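Local structure of NDP-N-acetyl-D-galactosaminuronic acid dehydrogenase (Methanosarcina mazei Go1, 3G79) at residues Q160-E165 with E172-A177; L252-E257 with N329-A334. The protein probably oxidises UDP-N-acetyl-D-mannosamine to the corresponding uronate, spending two NAD+ for each sugar. One frame throughout, in Å; residues are numbered along the deposited sequence.

Contact 1. Residues Q160-E165 with E172-A177; sequences QILEEE and EDFALA
Glu-163 OE2 accepts a hydrogen bond from the backbone N of Ala-170, in the turn that follows the helix, while the aliphatic part of the same side chain lies against Phe-174. Extended at chi2 (-175°), the side chain takes the carboxylate alongside the ring's edge to the turn. On the way CG comes within 4.3 Å of Phe-174 CZ, approaching the edge of the ring close to its plane. A glutamate suits this boundary, since its methylenes can cover a hydrophobic group while its charge stays at the partly open margin. Glu-172 OE2 is 6.3 Å from Glu-163 OE2, so the two like charges are near without touching and may raise each other's proton affinity slightly.

The apolar centre is formed by Leu-162, whose CB stands 3.8 Å from Phe-174 CZ and meets the ring obliquely. With CG of Phe-174 set between its backbone N and carbonyl carbon (chi1 64°), the ring is thrust across at the helix. Further along, the methyl CD2 of Leu-162 meets CD2 of Leu-176 more loosely, at 4.4 Å.

These segments belong to the beta-alpha-beta crossover made by strand 142-145, helix 154-166 and strand 175-178 in the Rossmann-type NAD-binding domain. Alternation along the extended chain, from Phe-174 just ahead of the strand into the strand itself, sorts the residues: Phe-174 and Leu-176 face helix 154-166, whereas Ala-175 and Ala-177 touch helix 204-214, where a small methyl lets that helix lie close. Leu-162 also packs on Ile-130 and Val-133 of helix 124-136, so its branched side chain fills the seam between two helices and the strand end.

Contact 2. Residues L252-E257 with N329-A334; sequences LALYCE and NDFMPA
Leu-254 and Met-332 meet end to end, methyl against methyl: CD1 of Leu-254 is 3.7 Å from CE of Met-332, two long side chains bridging the 9.5 Å between their CA atoms. The methionine chain is bent at its middle (chi2 -56°) and brings its terminal methyl over to the leucine, a reach suited to an unbranched, flexible residue. The same CD1 also lies 4.2 Å from CD2 of Phe-331, at the edge of the ring and near its plane. The branched leucine thus presents one methyl to two neighbouring residues, and Phe-331 offers it a flat apolar edge. This packs the long helix 228-258, mostly in the family's central domain, on helix 321-345 in the helical middle of the chain.

Polar links flank this apolar patch. On one side Glu-257 OE1 takes hydrogen bonds from His-335 NE2 and Gly-469 N, joining the two helices and a loop. On the other, Asn-329 pairs with Asp-243 and Asn-250 of helix 228-258, an amide being able to donate to one and accept from the other. Leu-254 also packs on Tyr-314, and Phe-331 on Asp-313, both of the second subunit, so this helix pair borders the dimer interface.

Because the direct contact rests on burial of apolar groups and dispersion, Glu-257 and Asn-329 probably add directional hold that it cannot give.

Overall arrangement
From the N terminus the chain first builds the NAD-binding domain, where contact 1 closes a short loop of six residues between helix 154-166 and strand 175-178. It then finishes that sheet and enters the long helix 228-258. Contact 2 brings helix 321-345 back against this helix, closing a loop of 71 residues that includes helices 263-271 and 293-305; helix 321-345 then leads on to the C-terminal parallel sheet. The two contacts follow in series, neither nested nor crossed. They lie on opposite sides of the chain's centre, with their own centres 47 Å apart, contact 1 joining neighbours within one domain and contact 2 the helical centre to the approach to the last domain.

Contact 1. Residues Q160-E165 with E172-A177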
ATOM      1  N   GLN A 160     -22.894  21.414  17.952  1.00 33.64           N
ATOM      2  CA  GLN A 160     -23.750  21.477  19.127  1.00 34.53           C
ATOM      3  C   GLN A 160     -23.332  22.659  20.034  1.00 33.85           C
ATOM      4  O   GLN A 160     -24.102  23.566  20.263  1.00 33.54           O
ATOM      5  CB  GLN A 160     -23.741  20.136  19.875  1.00 36.63           C
ATOM      6  CG  GLN A 160     -24.976  19.237  19.637  1.00 70.28           C
ATOM      7  CD  GLN A 160     -24.805  18.156  18.538  1.00 40.02           C
ATOM      8  OE1 GLN A 160     -25.052  16.966  18.785  1.00 70.53           O
ATOM      9  NE2 GLN A 160     -24.405  18.570  17.328  1.00 70.42           N
ATOM     10  N   ILE A 161     -22.098  22.666  20.509  1.00 33.63           N
ATOM     11  CA  ILE A 161     -21.557  23.824  21.208  1.00 34.06           C
ATOM     12  C   ILE A 161     -21.775  25.149  20.460  1.00 35.09           C
ATOM     13  O   ILE A 161     -22.242  26.142  21.036  1.00 36.45           O
ATOM     14  CB  ILE A 161     -20.036  23.666  21.498  1.00 34.10           C
ATOM     15  CG1 ILE A 161     -19.782  22.435  22.357  1.00 29.27           C
ATOM     16  CG2 ILE A 161     -19.531  24.853  22.276  1.00 29.05           C
ATOM     17  CD1 ILE A 161     -18.303  22.111  22.568  1.00 34.82           C
ATOM     18  N   LEU A 162     -21.402  25.199  19.188  1.00 34.27           N
ATOM     19  CA  LEU A 162     -21.575  26.430  18.438  1.00 32.51           C
ATOM     20  C   LEU A 162     -23.036  26.818  18.478  1.00 32.39           C
ATOM     21  O   LEU A 162     -23.360  27.997  18.647  1.00 32.60           O
ATOM     22  CB  LEU A 162     -21.098  26.295  16.984  1.00 30.80           C
ATOM     23  CG  LEU A 162     -19.662  26.702  16.598  1.00 42.16           C
ATOM     24  CD1 LEU A 162     -19.010  27.672  17.603  1.00 29.97           C
ATOM     25  CD2 LEU A 162     -18.781  25.495  16.371  1.00 29.73           C
ATOM     26  N   GLU A 163     -23.913  25.826  18.340  1.00 32.11           N
ATOM     27  CA  GLU A 163     -25.335  26.103  18.229  1.00 32.74           C
ATOM     28  C   GLU A 163     -25.984  26.437  19.563  1.00 33.81           C
ATOM     29  O   GLU A 163     -26.825  27.324  19.600  1.00 34.35           O
ATOM     30  CB  GLU A 163     -26.086  24.996  17.483  1.00 32.28           C
ATOM     31  CG  GLU A 163     -25.663  24.916  16.009  1.00 30.79           C
ATOM     32  CD  GLU A 163     -26.462  23.928  15.181  1.00 31.63           C
ATOM     33  OE1 GLU A 163     -27.031  22.960  15.731  1.00 31.73           O
ATOM     34  OE2 GLU A 163     -26.497  24.095  13.953  1.00 31.02           O
ATOM     35  N   GLU A 164     -25.592  25.748  20.642  1.00 34.49           N
ATOM     36  CA  GLU A 164     -26.141  25.989  21.979  1.00 34.89           C
ATOM     37  C   GLU A 164     -25.736  27.377  22.446  1.00 34.78           C
ATOM     38  O   GLU A 164     -26.529  28.074  23.057  1.00 35.21           O
ATOM     39  CB  GLU A 164     -25.634  24.986  23.027  1.00 36.25           C
ATOM     40  CG  GLU A 164     -26.003  23.507  22.840  1.00 50.97           C
ATOM     41  CD  GLU A 164     -25.163  22.531  23.729  1.00 38.82           C
ATOM     42  OE1 GLU A 164     -24.016  22.886  24.149  1.00 50.95           O
ATOM     43  OE2 GLU A 164     -25.649  21.392  23.976  1.00 50.56           O
ATOM     44  N   GLU A 165     -24.498  27.781  22.180  1.00 34.32           N
ATOM     45  CA  GLU A 165     -24.014  29.032  22.748  1.00 34.08           C
ATOM     46  C   GLU A 165     -24.566  30.247  22.003  1.00 34.45           C
ATOM     47  O   GLU A 165     -24.987  31.242  22.621  1.00 34.63           O
ATOM     48  CB  GLU A 165     -22.484  29.051  22.810  1.00 34.09           C
ATOM     49  CG  GLU A 165     -21.875  28.020  23.763  1.00 49.25           C
ATOM     50  CD  GLU A 165     -21.923  28.439  25.233  1.00 34.48           C
ATOM     51  OE1 GLU A 165     -21.860  29.655  25.534  1.00 49.81           O
ATOM     52  OE2 GLU A 165     -21.999  27.549  26.095  1.00 49.60           O
ATOM     53  N   GLU A 172     -26.867  27.436   7.919  1.00 31.20           N
ATOM     54  CA  GLU A 172     -27.909  28.363   7.553  1.00 31.76           C
ATOM     55  C   GLU A 172     -27.424  29.721   7.987  1.00 31.84           C
ATOM     56  O   GLU A 172     -27.218  30.582   7.151  1.00 32.45           O
ATOM     57  CB  GLU A 172     -29.235  28.026   8.227  1.00 32.58           C
ATOM     58  CG  GLU A 172     -29.666  26.588   8.155  1.00 52.90           C
ATOM     59  CD  GLU A 172     -30.848  26.327   9.056  1.00 34.01           C
ATOM     60  OE1 GLU A 172     -31.665  27.268   9.224  1.00 53.64           O
ATOM     61  OE2 GLU A 172     -30.969  25.197   9.607  1.00 53.55           O
ATOM     62  N   ASP A 173     -27.213  29.907   9.293  1.00 31.69           N
ATOM     63  CA  ASP A 173     -26.798  31.211   9.825  1.00 31.75           C
ATOM     64  C   ASP A 173     -25.308  31.482   9.724  1.00 30.42           C
ATOM     65  O   ASP A 173     -24.902  32.606   9.532  1.00 30.57           O
ATOM     66  CB  ASP A 173     -27.266  31.378  11.277  1.00 33.49           C
ATOM     67  CG  ASP A 173     -28.773  31.349  11.405  1.00 41.41           C
ATOM     68  OD1 ASP A 173     -29.308  30.546  12.205  1.00 34.89           O
ATOM     69  OD2 ASP A 173     -29.432  32.127  10.690  1.00 34.92           O
ATOM     70  N   PHE A 174     -24.487  30.452   9.892  1.00 29.65           N
ATOM     71  CA  PHE A 174     -23.049  30.614   9.841  1.00 28.25           C
ATOM     72  C   PHE A 174     -22.439  29.411   9.129  1.00 27.70           C
ATOM     73  O   PHE A 174     -23.117  28.376   8.939  1.00 28.22           O
ATOM     74  CB  PHE A 174     -22.479  30.839  11.249  1.00 28.20           C
ATOM     75  CG  PHE A 174     -22.658  29.665  12.172  1.00 34.49           C
ATOM     76  CD1 PHE A 174     -21.711  28.639  12.207  1.00 28.75           C
ATOM     77  CD2 PHE A 174     -23.761  29.590  13.026  1.00 29.17           C
ATOM     78  CE1 PHE A 174     -21.843  27.548  13.060  1.00 34.03           C
ATOM     79  CE2 PHE A 174     -23.916  28.489  13.894  1.00 34.72           C
ATOM     80  CZ  PHE A 174     -22.942  27.459  13.904  1.00 30.05           C
ATOM     81  N   ALA A 175     -21.185  29.571   8.699  1.00 26.18           N
ATOM     82  CA  ALA A 175     -20.467  28.574   7.916  1.00 24.98           C
ATOM     83  C   ALA A 175     -19.472  27.825   8.819  1.00 25.56           C
ATOM     84  O   ALA A 175     -18.843  28.431   9.703  1.00 26.52           O
ATOM     85  CB  ALA A 175     -19.742  29.275   6.777  1.00 24.25           C
ATOM     86  N   LEU A 176     -19.308  26.519   8.587  1.00 24.44           N
ATOM     87  CA  LEU A 176     -18.491  25.681   9.448  1.00 22.64           C
ATOM     88  C   LEU A 176     -17.621  24.764   8.619  1.00 22.23           C
ATOM     89  O   LEU A 176     -18.125  24.035   7.772  1.00 22.75           O
ATOM     90  CB  LEU A 176     -19.379  24.803  10.307  1.00 21.83           C
ATOM     91  CG  LEU A 176     -19.094  24.426  11.755  1.00 20.89           C
ATOM     92  CD1 LEU A 176     -19.874  23.164  12.162  1.00 22.44           C
ATOM     93  CD2 LEU A 176     -17.680  24.357  12.219  1.00 21.91           C
ATOM     94  N   ALA A 177     -16.331  24.733   8.926  1.00 21.03           N
ATOM     95  CA  ALA A 177     -15.401  23.935   8.144  1.00 21.37           C
ATOM     96  C   ALA A 177     -14.427  23.202   9.041  1.00 22.25           C
ATOM     97  O   ALA A 177     -14.404  23.453  10.243  1.00 23.03           O
ATOM     98  CB  ALA A 177     -14.653  24.804   7.179  1.00 20.21           C
TER

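Contact 2. Residues L252-E257 with N329-A334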
ATOM      1  N   LEU A 252       5.266 -10.078   5.893  1.00 25.86           N
ATOM      2  CA  LEU A 252       5.994 -10.826   4.886  1.00 27.06           C
ATOM      3  C   LEU A 252       7.281 -11.293   5.559  1.00 29.26           C
ATOM      4  O   LEU A 252       7.751 -12.408   5.300  1.00 29.86           O
ATOM      5  CB  LEU A 252       6.285  -9.963   3.666  1.00 25.54           C
ATOM      6  CG  LEU A 252       6.499 -10.457   2.247  1.00 36.50           C
ATOM      7  CD1 LEU A 252       7.839  -9.898   1.807  1.00 24.97           C
ATOM      8  CD2 LEU A 252       6.317 -12.002   1.970  1.00 23.74           C
ATOM      9  N   ALA A 253       7.799 -10.448   6.458  1.00 28.45           N
ATOM     10  CA  ALA A 253       8.953 -10.803   7.253  1.00 27.46           C
ATOM     11  C   ALA A 253       8.692 -12.099   8.045  1.00 26.03           C
ATOM     12  O   ALA A 253       9.478 -13.022   7.946  1.00 26.52           O
ATOM     13  CB  ALA A 253       9.394  -9.624   8.176  1.00 26.47           C
ATOM     14  N   LEU A 254       7.596 -12.192   8.791  1.00 24.75           N
ATOM     15  CA  LEU A 254       7.254 -13.477   9.425  1.00 24.96           C
ATOM     16  C   LEU A 254       7.229 -14.639   8.400  1.00 24.31           C
ATOM     17  O   LEU A 254       7.871 -15.621   8.599  1.00 24.64           O
ATOM     18  CB  LEU A 254       5.955 -13.397  10.227  1.00 25.07           C
ATOM     19  CG  LEU A 254       5.914 -12.228  11.195  1.00 23.29           C
ATOM     20  CD1 LEU A 254       4.546 -12.015  11.779  1.00 25.46           C
ATOM     21  CD2 LEU A 254       6.899 -12.448  12.293  1.00 24.69           C
ATOM     22  N   TYR A 255       6.569 -14.475   7.263  1.00 24.81           N
ATOM     23  CA  TYR A 255       6.571 -15.512   6.223  1.00 25.13           C
ATOM     24  C   TYR A 255       7.969 -15.859   5.721  1.00 24.86           C
ATOM     25  O   TYR A 255       8.254 -17.017   5.417  1.00 23.35           O
ATOM     26  CB  TYR A 255       5.660 -15.094   5.064  1.00 26.33           C
ATOM     27  CG  TYR A 255       4.184 -15.268   5.360  1.00 37.79           C
ATOM     28  CD1 TYR A 255       3.209 -15.042   4.373  1.00 27.73           C
ATOM     29  CD2 TYR A 255       3.758 -15.682   6.611  1.00 26.82           C
ATOM     30  CE1 TYR A 255       1.848 -15.223   4.645  1.00 38.30           C
ATOM     31  CE2 TYR A 255       2.426 -15.861   6.887  1.00 38.39           C
ATOM     32  CZ  TYR A 255       1.470 -15.631   5.909  1.00 27.86           C
ATOM     33  OH  TYR A 255       0.140 -15.834   6.242  1.00 39.45           O
ATOM     34  N   CYS A 256       8.865 -14.862   5.663  1.00 25.84           N
ATOM     35  CA  CYS A 256      10.185 -15.105   5.107  1.00 26.70           C
ATOM     36  C   CYS A 256      11.061 -15.857   6.087  1.00 28.40           C
ATOM     37  O   CYS A 256      11.936 -16.661   5.695  1.00 28.98           O
ATOM     38  CB  CYS A 256      10.863 -13.817   4.672  1.00 25.93           C
ATOM     39  SG  CYS A 256      10.272 -13.288   3.118  1.00 25.05           S
ATOM     40  N   GLU A 257      10.835 -15.574   7.355  1.00 28.86           N
ATOM     41  CA  GLU A 257      11.441 -16.364   8.397  1.00 30.14           C
ATOM     42  C   GLU A 257      11.078 -17.839   8.264  1.00 29.48           C
ATOM     43  O   GLU A 257      11.949 -18.701   8.311  1.00 30.04           O
ATOM     44  CB  GLU A 257      11.041 -15.848   9.767  1.00 30.77           C
ATOM     45  CG  GLU A 257      11.932 -14.798  10.274  1.00 32.54           C
ATOM     46  CD  GLU A 257      11.439 -14.310  11.640  1.00 32.68           C
ATOM     47  OE1 GLU A 257      11.480 -13.086  11.867  1.00 32.71           O
ATOM     48  OE2 GLU A 257      10.994 -15.157  12.466  1.00 33.89           O
ATOM     49  N   ASN A 329       1.142  -5.505  13.729  1.00 27.44           N
ATOM     50  CA  ASN A 329       2.063  -4.534  14.276  1.00 27.78           C
ATOM     51  C   ASN A 329       2.229  -4.574  15.815  1.00 28.88           C
ATOM     52  O   ASN A 329       3.356  -4.386  16.309  1.00 28.88           O
ATOM     53  CB  ASN A 329       1.665  -3.147  13.779  1.00 28.20           C
ATOM     54  CG  ASN A 329       1.937  -2.953  12.276  1.00 48.70           C
ATOM     55  OD1 ASN A 329       2.742  -3.678  11.662  1.00 29.60           O
ATOM     56  ND2 ASN A 329       1.267  -1.963  11.678  1.00 29.95           N
ATOM     57  N   ASP A 330       1.139  -4.842  16.557  1.00 29.49           N
ATOM     58  CA  ASP A 330       1.206  -5.042  18.026  1.00 29.82           C
ATOM     59  C   ASP A 330       1.971  -6.309  18.393  1.00 28.64           C
ATOM     60  O   ASP A 330       2.440  -6.421  19.533  1.00 29.40           O
ATOM     61  CB  ASP A 330      -0.186  -5.120  18.727  1.00 30.44           C
ATOM     62  CG  ASP A 330      -0.882  -3.744  18.926  1.00 22.98           C
ATOM     63  OD1 ASP A 330      -0.238  -2.696  18.846  1.00 30.34           O
ATOM     64  OD2 ASP A 330      -2.119  -3.728  19.162  1.00 31.51           O
ATOM     65  N   PHE A 331       2.101  -7.242  17.448  1.00 26.48           N
ATOM     66  CA  PHE A 331       2.726  -8.519  17.726  1.00 26.58           C
ATOM     67  C   PHE A 331       4.231  -8.473  17.713  1.00 26.93           C
ATOM     68  O   PHE A 331       4.898  -9.292  18.347  1.00 28.78           O
ATOM     69  CB  PHE A 331       2.269  -9.558  16.706  1.00 27.74           C
ATOM     70  CG  PHE A 331       2.891 -10.914  16.895  1.00 28.92           C
ATOM     71  CD1 PHE A 331       2.675 -11.649  18.078  1.00 27.61           C
ATOM     72  CD2 PHE A 331       3.673 -11.472  15.892  1.00 27.20           C
ATOM     73  CE1 PHE A 331       3.227 -12.930  18.242  1.00 28.57           C
ATOM     74  CE2 PHE A 331       4.241 -12.737  16.055  1.00 28.27           C
ATOM     75  CZ  PHE A 331       4.014 -13.473  17.222  1.00 26.91           C
ATOM     76  N   MET A 332       4.778  -7.517  16.983  1.00 25.80           N
ATOM     77  CA  MET A 332       6.181  -7.505  16.699  1.00 24.36           C
ATOM     78  C   MET A 332       7.067  -7.483  17.943  1.00 26.92           C
ATOM     79  O   MET A 332       8.098  -8.162  17.939  1.00 29.68           O
ATOM     80  CB  MET A 332       6.513  -6.431  15.664  1.00 21.77           C
ATOM     81  CG  MET A 332       5.751  -6.677  14.328  1.00 28.74           C
ATOM     82  SD  MET A 332       6.033  -8.302  13.581  1.00 17.04           S
ATOM     83  CE  MET A 332       4.705  -8.387  12.460  1.00 29.39           C
ATOM     84  N   PRO A 333       6.685  -6.731  19.012  1.00 25.43           N
ATOM     85  CA  PRO A 333       7.413  -6.940  20.263  1.00 25.02           C
ATOM     86  C   PRO A 333       7.434  -8.376  20.758  1.00 25.08           C
ATOM     87  O   PRO A 333       8.508  -8.835  21.167  1.00 26.24           O
ATOM     88  CB  PRO A 333       6.684  -6.019  21.270  1.00 24.30           C
ATOM     89  CG  PRO A 333       6.366  -4.889  20.458  1.00 22.98           C
ATOM     90  CD  PRO A 333       5.873  -5.507  19.107  1.00 24.64           C
ATOM     91  N   ALA A 334       6.302  -9.077  20.721  1.00 24.32           N
ATOM     92  CA  ALA A 334       6.292 -10.491  21.117  1.00 24.91           C
ATOM     93  C   ALA A 334       7.162 -11.316  20.159  1.00 26.53           C
ATOM     94  O   ALA A 334       7.853 -12.237  20.604  1.00 27.91           O
ATOM     95  CB  ALA A 334       4.861 -11.091  21.233  1.00 22.61           C
TER